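Long-range contacts in NanU sialic acid binding protein (Bacteroides fragilis, PDB 4L7T), which probably binds sialic acid with high affinity at the outer membrane, as a SusD-family partner of the NanO transporter: residues 429-437 with 448-456; 470-479 with 485-495. All coordinates share one frame; numbering follows the deposited sequence. Where two conformers were deposited one is given.

Contact 1. Residues 429-437 with 448-456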
loop_
_atom_site.group_PDB
_atom_site.type_symbol
_atom_site.label_atom_id
_atom_site.label_comp_id
_atom_site.label_asym_id
_atom_site.label_seq_id
_atom_site.Cartn_x
_atom_site.Cartn_y
_atom_site.Cartn_z
ATOM N N THR A 429 -21.806 16.167 -14.477
ATOM C CA THR A 429 -21.713 16.048 -12.998
ATOM C C THR A 429 -20.541 15.201 -12.401
ATOM O O THR A 429 -20.253 15.349 -11.216
ATOM C CB THR A 429 -23.005 15.510 -12.383
ATOM O OG1 THR A 429 -23.268 14.223 -12.924
ATOM C CG2 THR A 429 -24.222 16.525 -12.635
ATOM N N LEU A 430 -19.959 14.307 -13.205
ATOM C CA LEU A 430 -18.996 13.317 -12.691
ATOM C C LEU A 430 -17.581 13.579 -13.145
ATOM O O LEU A 430 -16.614 13.215 -12.436
ATOM C CB LEU A 430 -19.396 11.898 -13.075
ATOM C CG LEU A 430 -20.778 11.482 -12.577
ATOM C CD1 LEU A 430 -21.049 10.072 -13.055
ATOM C CD2 LEU A 430 -20.849 11.561 -11.019
ATOM N N ALA A 431 -17.414 14.179 -14.332
ATOM C CA ALA A 431 -16.067 14.419 -14.800
ATOM C C ALA A 431 -15.412 15.584 -14.086
ATOM O O ALA A 431 -16.091 16.597 -13.764
ATOM C CB ALA A 431 -16.102 14.638 -16.376
ATOM N N TYR A 432 -14.089 15.531 -13.849
ATOM C CA TYR A 432 -13.365 16.647 -13.277
ATOM C C TYR A 432 -13.406 17.846 -14.250
ATOM O O TYR A 432 -13.199 17.628 -15.469
ATOM C CB TYR A 432 -11.916 16.232 -12.999
ATOM C CG TYR A 432 -11.034 17.332 -12.456
ATOM C CD1 TYR A 432 -11.028 17.629 -11.058
ATOM C CD2 TYR A 432 -10.296 18.157 -13.320
ATOM C CE1 TYR A 432 -10.266 18.644 -10.545
ATOM C CE2 TYR A 432 -9.434 19.160 -12.803
ATOM C CZ TYR A 432 -9.491 19.438 -11.389
ATOM O OH TYR A 432 -8.676 20.406 -10.847
ATOM N N PRO A 433 -13.698 19.077 -13.743
ATOM C CA PRO A 433 -13.835 19.495 -12.339
ATOM C C PRO A 433 -15.268 19.771 -11.874
ATOM O O PRO A 433 -15.471 20.678 -11.036
ATOM C CB PRO A 433 -13.076 20.798 -12.302
ATOM C CG PRO A 433 -13.566 21.467 -13.698
ATOM C CD PRO A 433 -13.684 20.245 -14.666
ATOM N N ASN A 434 -16.195 18.951 -12.335
ATOM C CA ASN A 434 -17.633 19.105 -12.090
ATOM C C ASN A 434 -18.192 18.280 -10.930
ATOM O O ASN A 434 -19.413 18.349 -10.643
ATOM C CB ASN A 434 -18.417 18.709 -13.333
ATOM C CG ASN A 434 -17.918 19.405 -14.626
ATOM O OD1 ASN A 434 -17.991 18.809 -15.739
ATOM N ND2 ASN A 434 -17.343 20.566 -14.476
ATOM N N ASP A 435 -17.367 17.433 -10.285
ATOM C CA ASP A 435 -17.899 16.576 -9.224
ATOM C C ASP A 435 -17.830 17.364 -7.902
ATOM O O ASP A 435 -16.781 17.458 -7.212
ATOM C CB ASP A 435 -17.140 15.229 -9.201
ATOM C CG ASP A 435 -17.484 14.348 -8.019
ATOM O OD1 ASP A 435 -18.496 14.605 -7.270
ATOM O OD2 ASP A 435 -16.711 13.359 -7.812
ATOM N N LYS A 436 -18.956 18.052 -7.634
ATOM C CA LYS A 436 -19.031 19.000 -6.536
ATOM C C LYS A 436 -20.496 19.148 -6.072
ATOM O O LYS A 436 -21.409 18.471 -6.582
ATOM C CB LYS A 436 -18.322 20.294 -6.873
ATOM C CG LYS A 436 -18.873 21.020 -8.107
ATOM C CD LYS A 436 -17.902 22.115 -8.541
ATOM C CE LYS A 436 -18.481 22.846 -9.745
ATOM N NZ LYS A 436 -17.883 24.223 -9.894
ATOM N N GLY A 437 -20.720 19.939 -5.048
ATOM C CA GLY A 437 -22.099 20.203 -4.645
ATOM C C GLY A 437 -22.546 19.480 -3.396
ATOM O O GLY A 437 -21.742 19.246 -2.467
ATOM N N GLY A 448 -15.363 18.813 -2.711
ATOM C CA GLY A 448 -15.615 18.923 -4.140
ATOM C C GLY A 448 -14.373 19.205 -4.992
ATOM O O GLY A 448 -13.263 19.529 -4.506
ATOM N N ASP A 449 -14.592 19.089 -6.316
ATOM C CA ASP A 449 -13.525 19.318 -7.284
ATOM C C ASP A 449 -12.989 20.749 -7.386
ATOM O O ASP A 449 -11.976 20.958 -8.086
ATOM C CB ASP A 449 -13.950 18.888 -8.728
ATOM C CG ASP A 449 -13.999 17.377 -8.952
ATOM O OD1 ASP A 449 -13.618 16.558 -8.083
ATOM O OD2 ASP A 449 -14.494 16.981 -10.036
ATOM N N GLU A 450 -13.566 21.745 -6.663
ATOM C CA GLU A 450 -13.091 23.099 -6.791
ATOM C C GLU A 450 -11.696 23.284 -6.363
ATOM O O GLU A 450 -11.093 24.305 -6.670
ATOM C CB GLU A 450 -13.881 24.125 -5.956
ATOM C CG GLU A 450 -15.293 23.791 -5.598
ATOM C CD GLU A 450 -15.425 22.681 -4.562
ATOM O OE1 GLU A 450 -15.066 22.806 -3.337
ATOM O OE2 GLU A 450 -15.984 21.708 -4.988
ATOM N N ASP A 451 -11.097 22.315 -5.647
ATOM C CA ASP A 451 -9.715 22.472 -5.315
ATOM C C ASP A 451 -8.980 21.246 -5.907
ATOM O O ASP A 451 -9.418 20.139 -5.636
ATOM C CB ASP A 451 -9.465 22.486 -3.803
ATOM C CG ASP A 451 -8.004 22.616 -3.495
ATOM O OD1 ASP A 451 -7.375 23.688 -3.661
ATOM O OD2 ASP A 451 -7.349 21.569 -3.121
ATOM N N PRO A 452 -7.948 21.461 -6.744
ATOM C CA PRO A 452 -7.278 20.315 -7.452
ATOM C C PRO A 452 -6.715 19.268 -6.480
ATOM O O PRO A 452 -6.965 18.062 -6.681
ATOM C CB PRO A 452 -6.166 20.988 -8.246
ATOM C CG PRO A 452 -6.749 22.332 -8.606
ATOM C CD PRO A 452 -7.615 22.751 -7.387
ATOM N N LEU A 453 -6.011 19.718 -5.451
ATOM C CA LEU A 453 -5.454 18.733 -4.503
ATOM C C LEU A 453 -6.541 17.963 -3.756
ATOM O O LEU A 453 -6.386 16.741 -3.525
ATOM C CB LEU A 453 -4.467 19.375 -3.531
ATOM C CG LEU A 453 -3.136 19.890 -4.124
ATOM C CD1 LEU A 453 -2.269 20.556 -3.079
ATOM C CD2 LEU A 453 -2.320 18.754 -4.797
ATOM N N GLU A 454 -7.611 18.618 -3.267
ATOM C CA GLU A 454 -8.751 17.837 -2.763
ATOM C C GLU A 454 -9.380 16.894 -3.748
ATOM O O GLU A 454 -9.770 15.856 -3.316
ATOM C CB GLU A 454 -9.850 18.728 -2.063
ATOM C CG GLU A 454 -9.273 19.580 -0.940
ATOM C CD GLU A 454 -9.081 18.784 0.367
ATOM O OE1 GLU A 454 -9.680 17.680 0.468
ATOM O OE2 GLU A 454 -8.377 19.280 1.288
ATOM N N ALA A 455 -9.493 17.257 -5.060
ATOM C CA ALA A 455 -10.094 16.358 -6.026
ATOM C C ALA A 455 -9.212 15.072 -6.151
ATOM O O ALA A 455 -9.748 13.987 -6.227
ATOM C CB ALA A 455 -10.210 17.029 -7.383
ATOM N N ILE A 456 -7.930 15.282 -6.133
ATOM C CA ILE A 456 -6.947 14.169 -6.245
ATOM C C ILE A 456 -6.946 13.351 -4.941
ATOM O O ILE A 456 -6.895 12.122 -5.006
ATOM C CB ILE A 456 -5.561 14.673 -6.584
ATOM C CG1 ILE A 456 -5.602 15.269 -8.011
ATOM C CG2 ILE A 456 -4.464 13.505 -6.546
ATOM C CD1 ILE A 456 -4.395 16.140 -8.412
HETATM O O HOH W 1 -10.265 22.461 -9.458
HETATM O O HOH W 2 -18.658 21.218 -3.669
#
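D449 and Y432 carry most of this contact, in which the chain leaving helix 427-430 of the SusD-family fold lies against the type I beta turn, G448 to D451, that leads into helix 452-463. The CB of D449 is directed toward the other segment, and the residue grips D435 twice. Its OD2 accepts from D435 N at 2.9 Å, the N-H arriving from above the carboxylate plane, about 60° out of it, while its own backbone N gives a hydrogen bond to D435 O, also 2.9 Å long. The first torsion, with CG beside the backbone N, lets one residue offer both groups to the same neighbour. D449 OD1 and D435 OD2 are 4.5 Å apart, and the charge is met from outside: R414 and K458 form salt bridges with D449, R334 and R462 with D435, and Y440 adds a hydrogen bond to D435 OD1. Losing a proton should therefore cost neither acid much.

Y432 closes the other end. Its CG stands anti to the backbone N (chi1 177°), which sends the ring past D449 to the first turn of helix 452-463. There CE1 touches A455 CB at 3.6 Å, and OH reaches P452 CG at 3.5 Å. The ring plane is turned 50° from the D449 carboxylate, whose CG sits 3.7 Å from Y432 CD1. P433, behind a cis peptide bond, folds back so that its CB covers one ring face over the centre. Beside this packing, a water joins Y432 OH to the backbone, giving a hydrogen bond of 2.7 Å to D449 O.

Contact 2. Residues 470-479 with 485-495; sequences RWYDLRLLGA and RTSAVATRLLW. With NA (sodium ion), chain F; EDO (1,2-ethanediol), chain D; ACT (acetate ion), chain B.
Helix 470-477 and the irregular chain 485-495 stay well apart at W471 and T486, whose CA atoms are 8.9 Å from each other, and close to 5.8 Å at A479 and A490, so side chains fill a gap that narrows beyond the end of the helix. W471 fills much of it. With CG anti to the backbone N (chi1 170°), its CB is directed toward the loop, and the ring is met round its rim, in plane: A488 CB lies 3.6 Å from CH2, and L493 O lies 3.5 Å from CZ2. A water in the same plane accepts from W471 NE1 and from R475 NE and donates to L493 O, tying helix to loop through a shared water.

R475 CG lies over one face of the W471 indole, and bends at chi2 and chi3 then carry the guanidinium under L493, whose CB sits 3.7 Å above the plane toward the rim. L494 CD2 comes to 3.6 Å from R475 NH2, an atom that also donates to R144 O. L493 CD1 meets A479 CB at 4.1 Å, at the start of helix 479-485. Nearer the start of the loop, L474 CD1 and T486 CG2 meet tip to tip, and R470 crosses R485 at about a right angle; these two arginines have their own acids, D63 and E454.

T486 OG1 accepts from A488 N at 3.1 Å and is also hydrogen-bonded to V482 O of helix 479-485, which fixes the backbone where the chain leaves that helix. The result is an ST turn beside a sodium site, in which T486 O, T483 O and three waters surround the ion.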
loop_
_atom_site.group_PDB
_atom_site.type_symbol
_atom_site.label_atom_id
_atom_site.label_comp_id
_atom_site.label_asym_id
_atom_site.label_seq_id
_atom_site.Cartn_x
_atom_site.Cartn_y
_atom_site.Cartn_z
ATOM N N ARG A 470 -3.911 5.860 2.130
ATOM C CA ARG A 470 -4.648 7.089 2.618
ATOM C C ARG A 470 -3.759 7.897 3.605
ATOM O O ARG A 470 -3.745 9.137 3.535
ATOM C CB ARG A 470 -5.978 6.661 3.230
ATOM C CG ARG A 470 -6.818 7.865 3.799
ATOM C CD ARG A 470 -7.142 8.945 2.803
ATOM N NE ARG A 470 -8.174 9.783 3.433
ATOM C CZ ARG A 470 -8.806 10.768 2.759
ATOM N NH1 ARG A 470 -8.471 11.057 1.487
ATOM N NH2 ARG A 470 -9.791 11.427 3.392
ATOM N N TRP A 471 -3.205 7.215 4.615
ATOM C CA TRP A 471 -2.363 7.913 5.606
ATOM C C TRP A 471 -1.184 8.577 4.946
ATOM O O TRP A 471 -0.905 9.813 5.174
ATOM C CB TRP A 471 -1.980 6.983 6.740
ATOM C CG TRP A 471 -0.936 7.520 7.665
ATOM C CD1 TRP A 471 0.405 7.226 7.649
ATOM C CD2 TRP A 471 -1.143 8.427 8.773
ATOM N NE1 TRP A 471 1.081 7.922 8.689
ATOM C CE2 TRP A 471 0.152 8.683 9.352
ATOM C CE3 TRP A 471 -2.292 9.089 9.300
ATOM C CZ2 TRP A 471 0.334 9.525 10.464
ATOM C CZ3 TRP A 471 -2.093 9.968 10.397
ATOM C CH2 TRP A 471 -0.804 10.175 10.943
ATOM N N TYR A 472 -0.511 7.851 4.042
ATOM C CA TYR A 472 0.634 8.501 3.386
ATOM C C TYR A 472 0.187 9.654 2.409
ATOM O O TYR A 472 1.011 10.588 2.241
ATOM C CB TYR A 472 1.403 7.437 2.588
ATOM C CG TYR A 472 2.313 6.548 3.381
ATOM C CD1 TYR A 472 3.038 7.024 4.461
ATOM C CD2 TYR A 472 2.477 5.189 2.978
ATOM C CE1 TYR A 472 3.982 6.177 5.091
ATOM C CE2 TYR A 472 3.418 4.329 3.612
ATOM C CZ TYR A 472 4.187 4.880 4.634
ATOM O OH TYR A 472 5.107 4.087 5.252
ATOM N N ASP A 473 -1.024 9.591 1.853
ATOM C CA ASP A 473 -1.516 10.642 0.915
ATOM C C ASP A 473 -1.748 11.949 1.729
ATOM O O ASP A 473 -1.303 13.029 1.294
ATOM C CB ASP A 473 -2.786 10.244 0.244
ATOM C CG ASP A 473 -2.576 9.127 -0.851
ATOM O OD1 ASP A 473 -1.432 8.827 -1.244
ATOM O OD2 ASP A 473 -3.594 8.593 -1.314
ATOM N N LEU A 474 -2.352 11.807 2.902
ATOM C CA LEU A 474 -2.535 12.976 3.788
ATOM C C LEU A 474 -1.206 13.472 4.253
ATOM O O LEU A 474 -0.998 14.684 4.221
ATOM C CB LEU A 474 -3.448 12.676 5.002
ATOM C CG LEU A 474 -4.863 12.270 4.585
ATOM C CD1 LEU A 474 -5.699 11.826 5.774
ATOM C CD2 LEU A 474 -5.637 13.462 3.947
ATOM N N ARG A 475 -0.331 12.579 4.685
ATOM C CA ARG A 475 0.984 13.004 5.201
ATOM C C ARG A 475 1.788 13.750 4.153
ATOM O O ARG A 475 2.494 14.695 4.490
ATOM C CB ARG A 475 1.851 11.798 5.649
ATOM C CG ARG A 475 1.375 11.239 6.987
ATOM C CD ARG A 475 2.092 11.855 8.224
ATOM N NE ARG A 475 3.485 11.479 8.284
ATOM C CZ ARG A 475 4.555 12.247 8.230
ATOM N NH1 ARG A 475 4.472 13.558 8.042
ATOM N NH2 ARG A 475 5.740 11.679 8.309
ATOM N N LEU A 476 1.739 13.310 2.891
ATOM C CA LEU A 476 2.542 14.015 1.881
ATOM C C LEU A 476 2.072 15.500 1.811
ATOM O O LEU A 476 2.861 16.432 1.692
ATOM C CB LEU A 476 2.386 13.296 0.507
ATOM C CG LEU A 476 2.799 14.178 -0.692
ATOM C CD1 LEU A 476 4.285 14.241 -0.692
ATOM C CD2 LEU A 476 2.254 13.489 -1.990
ATOM N N LEU A 477 0.767 15.707 1.864
ATOM C CA LEU A 477 0.252 17.078 1.648
ATOM C C LEU A 477 0.514 17.993 2.823
ATOM O O LEU A 477 0.672 19.214 2.617
ATOM C CB LEU A 477 -1.175 17.077 1.225
ATOM C CG LEU A 477 -1.314 16.557 -0.237
ATOM C CD1 LEU A 477 -2.714 16.697 -0.703
ATOM C CD2 LEU A 477 -0.410 17.215 -1.232
ATOM N N GLY A 478 0.513 17.408 4.020
ATOM C CA GLY A 478 1.054 18.109 5.211
ATOM C C GLY A 478 0.177 17.995 6.454
ATOM O O GLY A 478 -0.938 17.435 6.449
ATOM N N ALA A 479 0.752 18.492 7.541
ATOM C CA ALA A 479 0.196 18.298 8.872
ATOM C C ALA A 479 -1.246 18.788 8.935
ATOM O O ALA A 479 -2.078 18.132 9.588
ATOM C CB ALA A 479 1.085 19.009 9.941
ATOM N N ARG A 485 -8.432 15.618 9.064
ATOM C CA ARG A 485 -9.236 14.434 8.815
ATOM C C ARG A 485 -8.929 13.262 9.730
ATOM O O ARG A 485 -9.609 12.215 9.658
ATOM C CB ARG A 485 -9.186 14.036 7.328
ATOM C CG ARG A 485 -10.010 15.019 6.459
ATOM C CD ARG A 485 -10.263 14.457 5.079
ATOM N NE ARG A 485 -11.200 15.260 4.287
ATOM C CZ ARG A 485 -10.868 15.978 3.207
ATOM N NH1 ARG A 485 -9.600 16.059 2.819
ATOM N NH2 ARG A 485 -11.834 16.563 2.508
ATOM N N THR A 486 -7.914 13.361 10.569
ATOM C CA THR A 486 -7.578 12.211 11.441
ATOM C C THR A 486 -7.501 12.653 12.886
ATOM O O THR A 486 -7.431 13.880 13.158
ATOM C CB THR A 486 -6.228 11.572 11.042
ATOM O OG1 THR A 486 -5.137 12.326 11.556
ATOM C CG2 THR A 486 -6.061 11.441 9.496
ATOM N N SER A 487 -7.362 11.694 13.801
ATOM C CA SER A 487 -7.097 12.077 15.196
ATOM C C SER A 487 -5.652 12.283 15.607
ATOM O O SER A 487 -5.341 12.484 16.795
ATOM C CB SER A 487 -7.703 10.996 16.089
ATOM O OG SER A 487 -7.233 9.716 15.687
ATOM N N ALA A 488 -4.725 12.212 14.635
ATOM C CA ALA A 488 -3.299 12.401 14.870
ATOM C C ALA A 488 -3.040 13.848 15.172
ATOM O O ALA A 488 -3.719 14.716 14.615
ATOM C CB ALA A 488 -2.455 11.986 13.623
ATOM N N VAL A 489 -2.036 14.099 16.013
ATOM C CA VAL A 489 -1.643 15.515 16.250
ATOM C C VAL A 489 -0.295 15.813 15.604
ATOM O O VAL A 489 0.494 14.917 15.338
ATOM C CB VAL A 489 -1.634 15.792 17.782
ATOM C CG1 VAL A 489 -3.057 15.583 18.370
ATOM C CG2 VAL A 489 -0.627 14.928 18.484
ATOM N N ALA A 490 -0.003 17.091 15.352
ATOM C CA ALA A 490 1.166 17.454 14.578
ATOM C C ALA A 490 2.486 17.059 15.201
ATOM O O ALA A 490 3.457 16.908 14.477
ATOM C CB ALA A 490 1.132 18.985 14.267
ATOM N N THR A 491 2.542 16.851 16.530
ATOM C CA THR A 491 3.766 16.429 17.140
ATOM C C THR A 491 4.001 14.962 17.120
ATOM O O THR A 491 5.058 14.514 17.511
ATOM C CB THR A 491 3.876 16.914 18.644
ATOM O OG1 THR A 491 2.660 16.539 19.307
ATOM C CG2 THR A 491 3.955 18.408 18.623
ATOM N N ARG A 492 3.026 14.166 16.642
ATOM C CA ARG A 492 3.100 12.724 16.707
ATOM C C ARG A 492 2.734 12.106 15.352
ATOM O O ARG A 492 1.954 11.114 15.306
ATOM C CB ARG A 492 2.173 12.186 17.842
ATOM C CG ARG A 492 2.559 12.806 19.247
ATOM C CD ARG A 492 2.057 12.002 20.434
ATOM N NE ARG A 492 0.616 11.946 20.603
ATOM C CZ ARG A 492 -0.128 12.812 21.279
ATOM N NH1 ARG A 492 0.422 13.896 21.832
ATOM N NH2 ARG A 492 -1.449 12.590 21.362
ATOM N N LEU A 493 3.241 12.698 14.284
ATOM C CA LEU A 493 2.986 12.128 12.914
ATOM C C LEU A 493 3.848 10.928 12.669
ATOM O O LEU A 493 3.432 10.029 11.903
ATOM C CB LEU A 493 3.251 13.180 11.837
ATOM C CG LEU A 493 2.365 14.430 11.969
ATOM C CD1 LEU A 493 2.757 15.405 10.895
ATOM C CD2 LEU A 493 0.829 14.138 11.933
ATOM N N LEU A 494 5.033 10.861 13.271
ATOM C CA LEU A 494 5.836 9.640 13.198
ATOM C C LEU A 494 5.314 8.539 14.121
ATOM O O LEU A 494 4.374 8.803 14.874
ATOM C CB LEU A 494 7.287 9.967 13.474
ATOM C CG LEU A 494 7.836 10.978 12.522
ATOM C CD1 LEU A 494 9.255 11.345 12.992
ATOM C CD2 LEU A 494 7.839 10.478 11.017
ATOM N N TRP A 495 5.923 7.341 14.107
ATOM C CA TRP A 495 5.550 6.238 14.984
ATOM C C TRP A 495 6.569 6.150 16.120
ATOM O O TRP A 495 7.754 6.427 15.935
ATOM C CB TRP A 495 5.631 4.929 14.182
ATOM C CG TRP A 495 4.553 4.771 13.127
ATOM C CD1 TRP A 495 4.403 5.477 11.995
ATOM C CD2 TRP A 495 3.474 3.832 13.147
ATOM N NE1 TRP A 495 3.267 5.073 11.312
ATOM C CE2 TRP A 495 2.694 4.060 12.001
ATOM C CE3 TRP A 495 3.077 2.816 14.030
ATOM C CZ2 TRP A 495 1.607 3.275 11.674
ATOM C CZ3 TRP A 495 1.959 2.082 13.731
ATOM C CH2 TRP A 495 1.221 2.320 12.557
HETATM NA NA NA F . -7.950 16.073 14.085
HETATM C C1 EDO D . -7.349 5.291 0.390
HETATM O O1 EDO D . -8.827 5.034 0.417
HETATM C C2 EDO D . -6.446 6.037 -0.631
HETATM O O2 EDO D . -5.798 7.375 -0.486
HETATM C C ACT B . 3.293 20.818 6.263
HETATM O O ACT B . 3.652 20.179 5.209
HETATM O OXT ACT B . 3.174 20.190 7.378
HETATM C CH3 ACT B . 2.997 22.282 6.139
HETATM O O HOH W 3 3.817 8.870 9.457
HETATM O O HOH W 4 -6.183 15.983 15.235
HETATM O O HOH W 5 -9.981 15.650 13.130
HETATM O O HOH W 6 -9.090 15.231 16.034
#

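Following the chain from the N terminus, contact 1 comes first: it closes a loop whose ten residues between the segments hold no helix or strand, joining the exit of helix 427-430 to the entry of helix 452-463. The chain then runs through that helix into helix 470-477, where contact 2 opens; its loop spans helix 479-485 and brings the irregular chain before helix 499-504 back against 470-477. The two loops thus stand in series, neither enclosing the other, with centres about 23 Å apart. They still touch: E454 of contact 1 makes a salt bridge to R485 of contact 2, and L453 packs on L477, joining consecutive helices.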